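PDB 6K0P: alpha-1,3-glucanase from Paenibacillus glycanilyticus, which hydrolyses alpha-1,3-glucan through a GH87 catalytic domain, crystallised here as an engineered variant in complex with the disaccharide nigerose. Local coordinates for residues S496-P499 with N500-V503; S115-G118 with R119-Y122; I91-G95 with V96-K100; T409-G412 with I413-S416. The protein carries 1 engineered substitution. All coordinates share one frame; numbering follows the deposited sequence.

Interaction 1 of 4, residues S496-P499 with N500-V503; sequences SMSP and NNMV
N501 folds back on M497 through a backbone hydrogen bond, N501 N to M497 O at 3.0 Å, which closes an alpha-turn around the cis peptide bond before P499. The turn opens the loop after strand 490-496 of the pectate-lyase-like beta-helix domain. The bond is straight (163° at the hydrogen), and the donor lies almost on the line of the carbonyl bond. The N501 side chain runs alongside the P499 carbonyl: CB sits 3.7 Å and CG 3.4 Å from P499 O. Its CG stands anti to the carbonyl carbon (chi1 -60°), which turns the carboxamide back toward P499 O and S498 OG. At the tip, ND2 lies 3.5 Å from P499 O, at too poor an angle for a hydrogen bond, while OD1 lies 2.8 Å from water 3, probably as an acceptor. That water also meets S498 OG, a hydroxyl bound by the backbone N of G533. At N501, an alanine in its place would probably leave water 3 without its OD1 partner and open a gap beside P499 O. Water 1 bridges S496 OG, itself bonded to Y536 N, to M502 O. Water 2 accepts from M502 N and lies close to M497 O. M497 touches Y418 of a glycan pocket, its side chain about 6 Å from a bound glucose. The extended M497 side chain crosses that of N500 obliquely, with methyl CE 3.5 Å from N500 OD1.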
loop_
_atom_site.group_PDB
_atom_site.type_symbol
_atom_site.label_atom_id
_atom_site.label_comp_id
_atom_site.label_asym_id
_atom_site.label_seq_id
_atom_site.Cartn_x
_atom_site.Cartn_y
_atom_site.Cartn_z
ATOM N N SER A 496 -21.018 1.535 15.318
ATOM C CA SER A 496 -21.647 2.856 15.236
ATOM C C SER A 496 -21.044 3.773 16.288
ATOM O O SER A 496 -20.976 3.410 17.470
ATOM C CB SER A 496 -23.160 2.777 15.487
ATOM O OG SER A 496 -23.817 2.147 14.407
ATOM N N MET A 497 -20.631 4.962 15.860
ATOM C CA MET A 497 -20.189 5.993 16.787
ATOM C C MET A 497 -21.377 6.522 17.582
ATOM O O MET A 497 -22.414 6.877 17.009
ATOM C CB MET A 497 -19.557 7.134 15.987
ATOM C CG MET A 497 -19.230 8.382 16.785
ATOM S SD MET A 497 -18.453 9.591 15.690
ATOM C CE MET A 497 -18.392 11.045 16.732
ATOM N N SER A 498 -21.222 6.571 18.939
ATOM C CA SER A 498 -22.146 7.216 19.860
ATOM C C SER A 498 -21.695 8.651 20.101
ATOM O O SER A 498 -20.489 8.930 20.118
ATOM C CB SER A 498 -22.146 6.485 21.205
ATOM O OG SER A 498 -22.623 5.164 21.082
ATOM N N PRO A 499 -22.631 9.592 20.315
ATOM C CA PRO A 499 -24.078 9.379 20.387
ATOM C C PRO A 499 -24.789 9.550 19.041
ATOM O O PRO A 499 -26.015 9.476 18.997
ATOM C CB PRO A 499 -24.522 10.495 21.331
ATOM C CG PRO A 499 -23.613 11.620 20.979
ATOM C CD PRO A 499 -22.277 10.992 20.613
ATOM N N ASN A 500 -24.035 9.771 17.959
ATOM C CA ASN A 500 -24.659 10.068 16.669
ATOM C C ASN A 500 -25.592 8.949 16.221
ATOM O O ASN A 500 -26.679 9.217 15.697
ATOM C CB ASN A 500 -23.578 10.331 15.622
ATOM C CG ASN A 500 -22.558 11.347 16.098
ATOM O OD1 ASN A 500 -21.826 11.101 17.061
ATOM N ND2 ASN A 500 -22.519 12.497 15.439
ATOM N N ASN A 501 -25.189 7.696 16.427
ATOM C CA ASN A 501 -26.030 6.526 16.171
ATOM C C ASN A 501 -26.708 6.597 14.804
ATOM O O ASN A 501 -27.925 6.436 14.669
ATOM C CB ASN A 501 -27.034 6.295 17.303
ATOM C CG ASN A 501 -26.352 6.072 18.633
ATOM O OD1 ASN A 501 -25.161 5.747 18.682
ATOM N ND2 ASN A 501 -27.096 6.237 19.721
ATOM N N MET A 502 -25.901 6.845 13.776
ATOM C CA MET A 502 -26.417 6.871 12.416
ATOM C C MET A 502 -26.920 5.489 12.012
ATOM O O MET A 502 -26.228 4.483 12.187
ATOM C CB MET A 502 -25.331 7.349 11.454
ATOM C CG MET A 502 -24.720 8.701 11.833
ATOM S SD MET A 502 -25.914 10.062 11.886
ATOM C CE MET A 502 -26.191 10.319 10.141
ATOM N N VAL A 503 -28.137 5.435 11.482
ATOM C CA VAL A 503 -28.757 4.161 11.127
ATOM C C VAL A 503 -28.157 3.665 9.813
ATOM O O VAL A 503 -28.370 4.269 8.758
ATOM C CB VAL A 503 -30.283 4.282 11.040
ATOM C CG1 VAL A 503 -30.889 2.984 10.534
ATOM C CG2 VAL A 503 -30.859 4.633 12.409
HETATM O O HOH W 1 -23.652 4.225 12.700
HETATM O O HOH W 2 -23.037 6.611 14.256
HETATM O O HOH W 3 -23.853 3.434 19.424
#

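Interaction 2 of 4, residues S115-G118 with R119-Y122; sequences STLG and RLGY
R119 N donates to T116 O at 2.9 Å, and one residue further on L120 N donates to L117 O at the same length. Both bonds are nearly straight, 163° and 165° at the hydrogen, but each donor stands well above the plane of its carbonyl, as the tight curl of the backbone requires. Y122 N to R119 O then closes a type II beta turn, whose L120 and G121 lead the chain out of the 3-10 curl. Two successive i to i+3 bonds mark a short 3-10 turn, set in the loop between strands 110-112 and 131-133. G118 O and L120 O both accept from NH1 of R385, which ties the turn to the neighbouring catalytic region. The R119 side chain, bent at chi2 and chi3, folds over toward Y122 and places NH1 4.0 Å above the plane of its ring, near the rim; NH2 forms a salt bridge with D123. In return Y122 CB lies 3.4 Å above one face of the guanidinium. The Y122 hydroxyl bonds OD2 of D282, a residue of a glycan pocket. On the buried side L117 and L120 run side by side, pointing the same way, with L117 CD2 4.1 Å from L120 CG, and both lean on Y133.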
loop_
_atom_site.group_PDB
_atom_site.type_symbol
_atom_site.label_atom_id
_atom_site.label_comp_id
_atom_site.label_asym_id
_atom_site.label_seq_id
_atom_site.Cartn_x
_atom_site.Cartn_y
_atom_site.Cartn_z
ATOM N N SER A 115 2.057 2.829 23.282
ATOM C CA SER A 115 0.949 3.740 23.533
ATOM C C SER A 115 0.990 4.989 22.665
ATOM O O SER A 115 0.126 5.861 22.808
ATOM C CB SER A 115 0.887 4.120 25.017
ATOM O OG SER A 115 2.048 4.831 25.405
ATOM N N THR A 116 1.963 5.099 21.763
ATOM C CA THR A 116 2.055 6.248 20.874
ATOM C C THR A 116 2.163 5.803 19.423
ATOM O O THR A 116 2.921 6.380 18.633
ATOM C CB THR A 116 3.208 7.178 21.250
ATOM O OG1 THR A 116 4.443 6.449 21.226
ATOM C CG2 THR A 116 2.997 7.788 22.641
ATOM N N LEU A 117 1.390 4.783 19.040
ATOM C CA LEU A 117 1.394 4.346 17.645
ATOM C C LEU A 117 0.888 5.422 16.703
ATOM O O LEU A 117 1.136 5.332 15.497
ATOM C CB LEU A 117 0.606 3.050 17.467
ATOM C CG LEU A 117 1.135 1.873 18.293
ATOM C CD1 LEU A 117 0.314 0.638 18.002
ATOM C CD2 LEU A 117 2.634 1.620 18.055
ATOM N N GLY A 118 0.204 6.446 17.225
ATOM C CA GLY A 118 -0.122 7.619 16.431
ATOM C C GLY A 118 1.095 8.302 15.842
ATOM O O GLY A 118 0.964 9.062 14.873
ATOM N N ARG A 119 2.278 8.038 16.395
ATOM C CA ARG A 119 3.523 8.586 15.878
ATOM C C ARG A 119 4.202 7.689 14.855
ATOM O O ARG A 119 5.252 8.071 14.331
ATOM C CB ARG A 119 4.506 8.849 17.026
ATOM C CG ARG A 119 4.021 9.874 18.044
ATOM C CD ARG A 119 3.720 11.203 17.378
ATOM N NE ARG A 119 4.906 11.788 16.749
ATOM C CZ ARG A 119 4.877 12.837 15.929
ATOM N NH1 ARG A 119 3.721 13.419 15.624
ATOM N NH2 ARG A 119 6.004 13.310 15.421
ATOM N N LEU A 120 3.649 6.508 14.561
ATOM C CA LEU A 120 4.308 5.598 13.627
ATOM C C LEU A 120 4.568 6.295 12.302
ATOM O O LEU A 120 3.639 6.810 11.670
ATOM C CB LEU A 120 3.424 4.380 13.379
ATOM C CG LEU A 120 3.462 3.189 14.322
ATOM C CD1 LEU A 120 2.478 2.153 13.804
ATOM C CD2 LEU A 120 4.867 2.618 14.412
ATOM N N GLY A 121 5.832 6.284 11.876
ATOM C CA GLY A 121 6.260 6.863 10.625
ATOM C C GLY A 121 6.813 8.268 10.737
ATOM O O GLY A 121 7.524 8.710 9.825
ATOM N N TYR A 122 6.525 8.977 11.832
ATOM C CA TYR A 122 6.890 10.387 11.954
ATOM C C TYR A 122 8.282 10.616 12.520
ATOM O O TYR A 122 8.883 11.665 12.240
ATOM C CB TYR A 122 5.903 11.120 12.867
ATOM C CG TYR A 122 4.568 11.452 12.238
ATOM C CD1 TYR A 122 4.404 12.586 11.453
ATOM C CD2 TYR A 122 3.464 10.636 12.450
ATOM C CE1 TYR A 122 3.172 12.898 10.886
ATOM C CE2 TYR A 122 2.238 10.930 11.891
ATOM C CZ TYR A 122 2.089 12.061 11.112
ATOM O OH TYR A 122 0.859 12.341 10.581
#

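Interaction 3 of 4, residues I91-G95 with V96-K100; sequences IYADG and VSKGK
I91 and G99 pair in the antiparallel hairpin of strands 86-93 and 96-104, where I91 N donates to G99 O at 3.0 Å. The carbonyl of I91 takes two donors: a firm bond from K98 N at 2.8 Å, in the carbonyl plane, and a weak one from G99 N at 3.4 Å. K98 and G99 facing I91 together form a classic beta bulge. Toward the tip A93 and V96 are joined both ways, A93 N to V96 O and V96 N to A93 O, closing a type I' turn. Outside the hairpin, D94 OD1 is bound by the backbone N of K152. K100, on the strand that runs on to N102 and S104 of a glycan site, has NZ in a salt bridge with D161 and a hydrogen bond with S90 OG. Y92 CG is anti to the carbonyl carbon (chi1 -74°), which lays the ring across S97, with the serine CB over its face in a CH-pi contact, 4.0 Å from the centroid. The ring also has a cation-pi contact with K154, while its OH bonds OD2 of D158. At Y92, a serine in its place would probably leave S97 CB without its aromatic floor and D158 without its hydroxyl partner. K98 CG packs on A93 CB at 3.8 Å. Backbone bonds thus hold the hairpin from its bulge to its turn, while the polar ends of Y92 and D94 reach outward to fasten it.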
loop_
_atom_site.group_PDB
_atom_site.type_symbol
_atom_site.label_atom_id
_atom_site.label_comp_id
_atom_site.label_asym_id
_atom_site.label_seq_id
_atom_site.Cartn_x
_atom_site.Cartn_y
_atom_site.Cartn_z
ATOM N N ILE A 91 24.084 -13.042 -4.057
ATOM C CA ILE A 91 23.117 -13.765 -4.875
ATOM C C ILE A 91 23.851 -14.759 -5.762
ATOM O O ILE A 91 24.889 -14.427 -6.354
ATOM C CB ILE A 91 22.197 -12.830 -5.692
ATOM C CG1 ILE A 91 21.172 -13.643 -6.490
ATOM C CG2 ILE A 91 23.005 -11.915 -6.622
ATOM C CD1 ILE A 91 20.063 -12.779 -7.129
ATOM N N TYR A 92 23.320 -15.978 -5.822
ATOM C CA TYR A 92 23.861 -17.077 -6.609
ATOM C C TYR A 92 22.788 -17.586 -7.562
ATOM O O TYR A 92 21.595 -17.589 -7.234
ATOM C CB TYR A 92 24.224 -18.254 -5.694
ATOM C CG TYR A 92 25.466 -18.083 -4.853
ATOM C CD1 TYR A 92 25.521 -17.143 -3.831
ATOM C CD2 TYR A 92 26.576 -18.888 -5.061
ATOM C CE1 TYR A 92 26.663 -16.996 -3.054
ATOM C CE2 TYR A 92 27.715 -18.755 -4.295
ATOM C CZ TYR A 92 27.758 -17.808 -3.300
ATOM O OH TYR A 92 28.898 -17.691 -2.549
ATOM N N ALA A 93 23.221 -18.036 -8.747
ATOM C CA ALA A 93 22.351 -18.706 -9.706
ATOM C C ALA A 93 22.920 -20.093 -9.957
ATOM O O ALA A 93 24.070 -20.225 -10.398
ATOM C CB ALA A 93 22.264 -17.929 -11.024
ATOM N N ASP A 94 22.117 -21.122 -9.660
ATOM C CA ASP A 94 22.530 -22.520 -9.800
ATOM C C ASP A 94 23.885 -22.778 -9.149
ATOM O O ASP A 94 24.741 -23.484 -9.687
ATOM C CB ASP A 94 22.489 -22.981 -11.257
ATOM C CG ASP A 94 21.088 -22.986 -11.818
ATOM O OD1 ASP A 94 20.128 -23.184 -11.038
ATOM O OD2 ASP A 94 20.946 -22.795 -13.042
ATOM N N GLY A 95 24.084 -22.185 -7.975
ATOM C CA GLY A 95 25.268 -22.449 -7.187
ATOM C C GLY A 95 26.474 -21.602 -7.513
ATOM O O GLY A 95 27.515 -21.760 -6.859
ATOM N N VAL A 96 26.375 -20.708 -8.493
ATOM C CA VAL A 96 27.483 -19.859 -8.917
ATOM C C VAL A 96 27.184 -18.431 -8.478
ATOM O O VAL A 96 26.093 -17.912 -8.748
ATOM C CB VAL A 96 27.677 -19.930 -10.441
ATOM C CG1 VAL A 96 28.822 -19.038 -10.877
ATOM C CG2 VAL A 96 27.921 -21.374 -10.877
ATOM N N SER A 97 28.148 -17.791 -7.814
ATOM C CA SER A 97 27.920 -16.430 -7.335
ATOM C C SER A 97 27.764 -15.480 -8.517
ATOM O O SER A 97 28.486 -15.578 -9.511
ATOM C CB SER A 97 29.069 -15.962 -6.436
ATOM O OG SER A 97 30.275 -15.832 -7.165
ATOM N N LYS A 98 26.796 -14.565 -8.408
ATOM C CA LYS A 98 26.476 -13.653 -9.499
ATOM C C LYS A 98 26.466 -12.189 -9.102
ATOM O O LYS A 98 26.407 -11.337 -9.993
ATOM C CB LYS A 98 25.113 -13.989 -10.134
ATOM C CG LYS A 98 25.082 -15.340 -10.846
ATOM C CD LYS A 98 26.034 -15.390 -12.029
ATOM C CE LYS A 98 26.119 -16.818 -12.559
ATOM N NZ LYS A 98 26.938 -16.928 -13.800
ATOM N N GLY A 99 26.489 -11.860 -7.817
ATOM C CA GLY A 99 26.522 -10.458 -7.457
ATOM C C GLY A 99 26.193 -10.248 -5.995
ATOM O O GLY A 99 26.132 -11.192 -5.196
ATOM N N LYS A 100 25.981 -8.980 -5.666
ATOM C CA LYS A 100 25.710 -8.564 -4.299
ATOM C C LYS A 100 24.618 -7.512 -4.310
ATOM O O LYS A 100 24.670 -6.564 -5.098
ATOM C CB LYS A 100 26.979 -8.024 -3.631
ATOM C CG LYS A 100 27.984 -9.150 -3.333
ATOM C CD LYS A 100 29.129 -8.731 -2.451
ATOM C CE LYS A 100 30.106 -9.882 -2.290
ATOM N NZ LYS A 100 29.658 -10.893 -1.279
#

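Interaction 4 of 4, residues T409-G412 with I413-S416; sequences TYPG and ITIS
T414 meets both Y410 and P411 through its hydroxyl: OG1 lies 3.7 Å from Y410 CE2 and equally 3.7 Å from P411 CG. No hydrogen bond links the two segments, and the contact rests on van der Waals touching at a kink in the chain. The threonine oxygen approaches the tyrosine ring obliquely, and the two side chains slant across one another. Its torsion sets this up, since OG1 is turned back beside the backbone N (chi1 -69°), on the side where the proline ring waits. P411 also presses on the backbone, with CB 3.4 Å from I413 O. Beyond it G412 makes the bend; a CB there would sit tightly against I413 N. I413 turns CG1 back over the preceding peptide, 3.4 Å from G412 O. The Y410 side chain adopts an unstaggered first torsion (chi1 -138°) that swings the ring beside F462, whose plane meets it at a slant, and W466, whose plane meets it steeply. A bound glucose about 5 Å from its side chain places Y410 beside a sugar site. The backbone carries the outer shell: T414 bonds F389 and V391, and I413 bonds A464 and W466. Strand 413-416 thereby runs parallel between strands 389-392 and 465-469, as one rung of the right-handed beta-helix expected of this pectate-lyase-like domain, with I413 reaching L439 of strand 437-446.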
loop_
_atom_site.group_PDB
_atom_site.type_symbol
_atom_site.label_atom_id
_atom_site.label_comp_id
_atom_site.label_asym_id
_atom_site.label_seq_id
_atom_site.Cartn_x
_atom_site.Cartn_y
_atom_site.Cartn_z
ATOM N N THR A 409 -1.610 -2.315 11.669
ATOM C CA THR A 409 -2.423 -1.688 12.715
ATOM C C THR A 409 -3.919 -1.572 12.435
ATOM O O THR A 409 -4.632 -1.044 13.294
ATOM C CB THR A 409 -1.928 -0.265 13.036
ATOM O OG1 THR A 409 -2.150 0.575 11.893
ATOM C CG2 THR A 409 -0.457 -0.246 13.413
ATOM N N TYR A 410 -4.424 -2.016 11.277
ATOM C CA TYR A 410 -5.769 -1.565 10.915
ATOM C C TYR A 410 -6.379 -2.534 9.894
ATOM O O TYR A 410 -5.730 -3.524 9.521
ATOM C CB TYR A 410 -5.609 -0.130 10.381
ATOM C CG TYR A 410 -6.652 0.890 10.816
ATOM C CD1 TYR A 410 -7.006 1.009 12.150
ATOM C CD2 TYR A 410 -7.305 1.701 9.888
ATOM C CE1 TYR A 410 -7.937 1.934 12.564
ATOM C CE2 TYR A 410 -8.243 2.637 10.299
ATOM C CZ TYR A 410 -8.558 2.747 11.633
ATOM O OH TYR A 410 -9.496 3.678 12.014
ATOM N N PRO A 411 -7.618 -2.310 9.442
ATOM C CA PRO A 411 -8.274 -3.273 8.550
ATOM C C PRO A 411 -7.593 -3.421 7.200
ATOM O O PRO A 411 -6.818 -2.569 6.749
ATOM C CB PRO A 411 -9.662 -2.653 8.338
ATOM C CG PRO A 411 -9.907 -1.879 9.568
ATOM C CD PRO A 411 -8.575 -1.301 9.928
ATOM N N GLY A 412 -7.934 -4.527 6.533
ATOM C CA GLY A 412 -7.708 -4.605 5.102
ATOM C C GLY A 412 -8.499 -3.554 4.343
ATOM O O GLY A 412 -7.972 -2.914 3.428
ATOM N N ILE A 413 -9.778 -3.377 4.697
ATOM C CA ILE A 413 -10.659 -2.392 4.071
ATOM C C ILE A 413 -11.389 -1.626 5.165
ATOM O O ILE A 413 -12.097 -2.231 5.982
ATOM C CB ILE A 413 -11.677 -3.028 3.106
ATOM C CG1 ILE A 413 -10.968 -3.912 2.073
ATOM C CG2 ILE A 413 -12.493 -1.932 2.420
ATOM C CD1 ILE A 413 -11.931 -4.594 1.117
ATOM N N THR A 414 -11.219 -0.303 5.181
ATOM C CA THR A 414 -11.985 0.588 6.042
ATOM C C THR A 414 -13.099 1.211 5.217
ATOM O O THR A 414 -12.841 1.766 4.142
ATOM C CB THR A 414 -11.085 1.697 6.592
ATOM O OG1 THR A 414 -10.155 1.135 7.518
ATOM C CG2 THR A 414 -11.912 2.777 7.310
ATOM N N ILE A 415 -14.333 1.113 5.715
ATOM C CA ILE A 415 -15.505 1.735 5.102
ATOM C C ILE A 415 -16.107 2.601 6.196
ATOM O O ILE A 415 -16.686 2.071 7.151
ATOM C CB ILE A 415 -16.504 0.672 4.612
ATOM C CG1 ILE A 415 -15.826 -0.265 3.606
ATOM C CG2 ILE A 415 -17.735 1.321 3.963
ATOM C CD1 ILE A 415 -16.660 -1.492 3.213
ATOM N N SER A 416 -15.954 3.922 6.085
ATOM C CA SER A 416 -16.184 4.806 7.226
ATOM C C SER A 416 -16.956 6.053 6.833
ATOM O O SER A 416 -16.619 6.710 5.844
ATOM C CB SER A 416 -14.847 5.243 7.840
ATOM O OG SER A 416 -15.054 6.270 8.802
#

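From the N terminus the four contacts come in the order 3, 2, 4 and 1, strictly in series, with none nested in or crossing another. Interaction 3 closes a hairpin at the edge of the first catalytic region, about 40 Å from interaction 2 (centre to centre). Interaction 2 closes a turn in the loop after strand 110-112 and reaches across to the beta-helix: L120 CD1 packs against T409 CG2 of interaction 4 at 3.8 Å, joining the two regions. Interaction 4 kinks a beta-helix strand, its centre about 12 Å from that of the molecule. Interaction 1 turns the loop after strand 490-496, its nearest atoms about 8 Å from interaction 4. Interactions 1 and 3 lie about 59 Å apart (between centres).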